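Local coordinates for protein thioesterase (Streptomyces sp. WAC02707, PDB 6VAP) that is the type II thioesterase of the borrelidin biosynthetic cluster, probably hydrolysing acyl groups wrongly loaded on the carrier proteins of the polyketide synthase, at residues Gln16-His21 / Val43-Ala48; Ala24-Cys29 / Arg50-Ala55. All blocks are in the same frame, centred on the assembly; numbering follows the deposited sequence.

Contact 2 joins the two strands of the first beta-alpha-beta unit of an alpha/beta-hydrolase fold, and contact 1 lays a preceding loop on the helix of that unit; they lie about 7 Å apart, centre to centre. Along the chain the segments alternate: 16-21, then strand segment 24-29, helix segment 43-48 and strand segment 50-55. Contact 2 pairs strands 26-30 and 52-56 inside the parallel part of the sheet; in contact 1 the loop follows edge strand 14-15 and meets crossover helix 41-47. Val43 of the helix packs on Leu27, Ala44 on Val53, and Ala20 of the loop on Asp52, so loop and helix rest on these two strands, close to edge strand 14-15.

Contact 1 of 2, residues Gln16-His21 / Val43-Ala48; sequences QYRPAH and VAAALA
This is a small surface contact in an alpha/beta-hydrolase fold, where the irregular loop after edge strand 14-15 passes over the C-terminal half of helix 41-47, the crossover helix of the first beta-alpha-beta unit, and over the residue just after that helix. No hydrogen bond spans the two segments; the attachment is made by van der Waals contact with three alanines, whose short side chains let the loop come close, Arg18 CA lying 6.1 Å from Ala44 CA. Ala44 points its methyl at the loop, and its CB meets Tyr17 CB at 3.9 Å, near the plane of the phenol ring and at its edge. The ring itself runs on away from the helix segment and stacks with His41. Arg18 contributes most from the loop, its aliphatic stem covering alanines while the charged guanidinium stays at the partly exposed surface. Its CG stands beside the backbone N (chi1 -62°), and a bend at chi2 (-80°) folds the chain along the helix, so that CG passes the Ala44 carbonyl and Arg18 NH2 comes 3.9 Å from Ala45 CB. Arg18 NH1 turns back in a weak hydrogen bond to Tyr17 O, 3.5 Å long. Ala48, the first residue to leave helical geometry, closes the contact: its methyl lies against the loop, with Ala48 CB 3.5 Å from both Arg18 CB and Pro19 O.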
# COMPACT_ATOMS: atom_id res chain seq x y z
N GLN A 16 -11.99 8.01 -5.09
CA GLN A 16 -11.47 8.65 -6.29
C GLN A 16 -11.58 10.15 -6.05
O GLN A 16 -12.67 10.73 -6.14
CB GLN A 16 -12.27 8.20 -7.51
CG GLN A 16 -11.79 8.76 -8.83
CD GLN A 16 -12.66 8.36 -10.00
OE1 GLN A 16 -13.74 7.81 -9.81
NE2 GLN A 16 -12.21 8.63 -11.21
N TYR A 17 -10.44 10.79 -5.76
CA TYR A 17 -10.46 12.18 -5.34
C TYR A 17 -10.52 13.14 -6.52
O TYR A 17 -11.04 14.25 -6.36
CB TYR A 17 -9.24 12.45 -4.48
CG TYR A 17 -9.30 11.74 -3.15
CD1 TYR A 17 -10.37 11.95 -2.27
CD2 TYR A 17 -8.27 10.90 -2.74
CE1 TYR A 17 -10.42 11.30 -1.04
CE2 TYR A 17 -8.32 10.23 -1.54
CZ TYR A 17 -9.39 10.44 -0.69
OH TYR A 17 -9.45 9.79 0.52
N ARG A 18 -9.99 12.77 -7.67
CA ARG A 18 -9.95 13.65 -8.83
C ARG A 18 -10.48 12.94 -10.07
O ARG A 18 -10.41 11.71 -10.17
CB ARG A 18 -8.52 14.14 -9.08
CG ARG A 18 -7.92 14.96 -7.95
CD ARG A 18 -8.39 16.40 -7.97
NE ARG A 18 -7.62 17.23 -7.05
CZ ARG A 18 -7.95 17.44 -5.77
NH1 ARG A 18 -9.03 16.88 -5.25
NH2 ARG A 18 -7.19 18.22 -5.02
N PRO A 19 -10.99 13.69 -11.04
CA PRO A 19 -11.40 13.05 -12.29
C PRO A 19 -10.20 12.62 -13.10
O PRO A 19 -9.13 13.24 -13.04
CB PRO A 19 -12.19 14.15 -13.03
CG PRO A 19 -12.33 15.31 -12.05
CD PRO A 19 -11.24 15.14 -11.02
N ALA A 20 -10.39 11.58 -13.90
CA ALA A 20 -9.32 11.02 -14.71
C ALA A 20 -9.80 10.83 -16.14
O ALA A 20 -10.98 10.55 -16.37
CB ALA A 20 -8.83 9.70 -14.13
N HIS A 21 -8.88 11.02 -17.09
CA HIS A 21 -9.19 10.74 -18.48
C HIS A 21 -9.67 9.29 -18.61
O HIS A 21 -9.29 8.41 -17.83
CB HIS A 21 -7.96 10.97 -19.36
CG HIS A 21 -7.54 12.41 -19.46
ND1 HIS A 21 -8.44 13.45 -19.36
CD2 HIS A 21 -6.32 12.97 -19.67
CE1 HIS A 21 -7.79 14.59 -19.51
NE2 HIS A 21 -6.51 14.33 -19.69
N VAL A 43 -1.20 12.45 -4.19
CA VAL A 43 -0.94 11.66 -5.39
C VAL A 43 -2.05 11.90 -6.43
O VAL A 43 -1.80 12.18 -7.61
CB VAL A 43 -0.82 10.17 -5.02
CG1 VAL A 43 -0.64 9.33 -6.29
CG2 VAL A 43 0.31 9.96 -4.07
N ALA A 44 -3.29 11.80 -5.99
CA ALA A 44 -4.41 12.08 -6.88
C ALA A 44 -4.24 13.44 -7.53
O ALA A 44 -4.29 13.56 -8.77
CB ALA A 44 -5.73 12.00 -6.11
N ALA A 45 -3.96 14.47 -6.71
CA ALA A 45 -3.88 15.84 -7.22
C ALA A 45 -2.73 16.00 -8.22
O ALA A 45 -2.84 16.77 -9.17
CB ALA A 45 -3.68 16.82 -6.05
N ALA A 46 -1.63 15.28 -8.02
CA ALA A 46 -0.44 15.46 -8.85
C ALA A 46 -0.46 14.62 -10.12
O ALA A 46 0.20 14.99 -11.09
CB ALA A 46 0.81 15.10 -8.05
N LEU A 47 -1.18 13.51 -10.14
CA LEU A 47 -1.19 12.62 -11.30
C LEU A 47 -2.45 12.72 -12.14
O LEU A 47 -2.41 12.44 -13.35
CB LEU A 47 -1.01 11.16 -10.85
CG LEU A 47 0.27 10.85 -10.09
CD1 LEU A 47 0.44 9.36 -9.93
CD2 LEU A 47 1.53 11.46 -10.75
N ALA A 48 -3.58 13.10 -11.55
CA ALA A 48 -4.80 13.23 -12.32
C ALA A 48 -4.73 14.51 -13.15
O ALA A 48 -4.00 15.43 -12.79
CB ALA A 48 -6.02 13.28 -11.40

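Contact 2 of 2, residues Ala24-Cys29 / Arg50-Ala55; sequences APQLIC and RCDVLA
Strands 26-30 and 52-56 run side by side as parallel neighbours; the axes of the short strand segments approach to 4.7 Å and are inclined by 18°. The ladder uses Leu27 with both N-H and C=O: Leu27 N gives a nearly straight bond to Asp52 O (2.9 Å), approaching from above the carbonyl plane, while Leu54 N meets Leu27 O at 2.7 Å, almost along the C=O axis. Asp52 N to Pro25 O and Cys29 N to Leu54 O extend it in both directions; proline, lacking an N-H, can still accept just before the strand. Gln26 leaves its strand on the face it shares with Asp52, Ile28 and Leu54. Its CB lies 4.0 Å from Asp52 O. CG, placed beside the backbone N (chi1 -80°), runs alongside the Asp52 side chain, close to its CB and OD2, and from there the chain is extended. CD then passes Leu54 CD1 at 4.2 Å, an oblique crossing. At the tip, NE2 makes a weak hydrogen bond of 3.5 Å to Asp52 OD2, the amide and carboxylate planes being 72° apart; a water accepts from NE2 and donates to OD2, bridging the same pair. The stronger hold on the amide comes from the main chain, OE1 accepting from His89 N and NE2 donating to Arg87 O, so a glutamine with both donor and acceptor suits this buried place. On the other face Cys51 SG packs on Leu27 CB at 3.7 Å and Cys29 SG on Val53 CG1; helix 41-47 covers Leu27 and Val53, helix 239-250 Leu27 and Cys51, and Tyr40 touches Cys29. Parallel neighbours joined by a helical crossover in this way make the first beta-alpha-beta unit of the alpha/beta-hydrolase fold.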
# COMPACT_ATOMS: atom_id res chain seq x y z
N ALA A 24 -6.78 7.04 -18.98
CA ALA A 24 -5.78 7.15 -17.94
C ALA A 24 -5.44 5.76 -17.38
O ALA A 24 -6.35 4.97 -17.09
CB ALA A 24 -6.27 8.08 -16.81
N PRO A 25 -4.18 5.47 -17.15
CA PRO A 25 -3.86 4.27 -16.36
C PRO A 25 -4.36 4.45 -14.95
O PRO A 25 -4.48 5.58 -14.47
CB PRO A 25 -2.33 4.20 -16.40
CG PRO A 25 -1.92 5.15 -17.49
CD PRO A 25 -2.97 6.20 -17.56
N GLN A 26 -4.59 3.32 -14.27
CA GLN A 26 -5.12 3.30 -12.91
C GLN A 26 -4.00 3.05 -11.89
O GLN A 26 -3.10 2.24 -12.13
CB GLN A 26 -6.19 2.23 -12.73
CG GLN A 26 -7.56 2.62 -13.24
CD GLN A 26 -8.63 1.62 -12.86
OE1 GLN A 26 -8.32 0.50 -12.44
NE2 GLN A 26 -9.89 2.01 -12.99
N LEU A 27 -4.05 3.76 -10.78
CA LEU A 27 -3.11 3.57 -9.68
C LEU A 27 -3.93 3.32 -8.41
O LEU A 27 -4.71 4.18 -7.98
CB LEU A 27 -2.20 4.78 -9.51
CG LEU A 27 -1.34 4.70 -8.23
CD1 LEU A 27 -0.27 3.66 -8.39
CD2 LEU A 27 -0.73 6.03 -7.86
N ILE A 28 -3.79 2.13 -7.86
CA ILE A 28 -4.50 1.76 -6.64
C ILE A 28 -3.53 1.93 -5.50
O ILE A 28 -2.46 1.32 -5.52
CB ILE A 28 -5.00 0.31 -6.70
CG1 ILE A 28 -5.89 0.12 -7.96
CG2 ILE A 28 -5.80 -0.04 -5.44
CD1 ILE A 28 -5.94 -1.31 -8.40
N CYS A 29 -3.87 2.74 -4.51
CA CYS A 29 -2.98 3.14 -3.43
C CYS A 29 -3.47 2.60 -2.10
O CYS A 29 -4.61 2.85 -1.71
CB CYS A 29 -2.91 4.68 -3.36
SG CYS A 29 -2.22 5.37 -4.87
N ARG A 50 -4.30 12.64 -15.77
CA ARG A 50 -3.54 11.71 -16.60
C ARG A 50 -3.47 10.33 -15.98
O ARG A 50 -3.15 9.35 -16.67
CB ARG A 50 -2.14 12.25 -16.86
CG ARG A 50 -2.12 13.52 -17.74
CD ARG A 50 -0.81 14.29 -17.65
NE ARG A 50 -0.29 14.38 -16.27
CZ ARG A 50 -0.85 15.11 -15.31
NH1 ARG A 50 -1.95 15.83 -15.55
NH2 ARG A 50 -0.31 15.11 -14.10
N CYS A 51 -3.78 10.22 -14.70
CA CYS A 51 -3.80 8.93 -14.02
C CYS A 51 -5.03 8.86 -13.12
O CYS A 51 -5.37 9.85 -12.46
CB CYS A 51 -2.53 8.71 -13.19
SG CYS A 51 -2.51 7.14 -12.29
N ASP A 52 -5.71 7.71 -13.13
CA ASP A 52 -6.87 7.49 -12.28
C ASP A 52 -6.38 6.96 -10.94
O ASP A 52 -6.12 5.77 -10.80
CB ASP A 52 -7.85 6.53 -12.95
CG ASP A 52 -9.12 6.35 -12.14
OD1 ASP A 52 -9.29 7.08 -11.13
OD2 ASP A 52 -9.94 5.47 -12.50
N VAL A 53 -6.24 7.84 -9.96
CA VAL A 53 -5.71 7.46 -8.66
C VAL A 53 -6.85 6.99 -7.78
O VAL A 53 -7.81 7.73 -7.54
CB VAL A 53 -4.97 8.64 -8.00
CG1 VAL A 53 -4.47 8.22 -6.61
CG2 VAL A 53 -3.81 9.12 -8.89
N LEU A 54 -6.75 5.77 -7.27
CA LEU A 54 -7.78 5.18 -6.43
C LEU A 54 -7.15 4.91 -5.07
O LEU A 54 -6.16 4.18 -4.97
CB LEU A 54 -8.31 3.88 -7.04
CG LEU A 54 -8.94 4.03 -8.42
CD1 LEU A 54 -9.45 2.66 -8.89
CD2 LEU A 54 -10.09 5.02 -8.39
N ALA A 55 -7.74 5.48 -4.03
CA ALA A 55 -7.19 5.38 -2.69
C ALA A 55 -8.13 4.52 -1.85
O ALA A 55 -9.35 4.71 -1.87
CB ALA A 55 -6.98 6.77 -2.08
O HOH W 1 -10.57 4.55 -14.71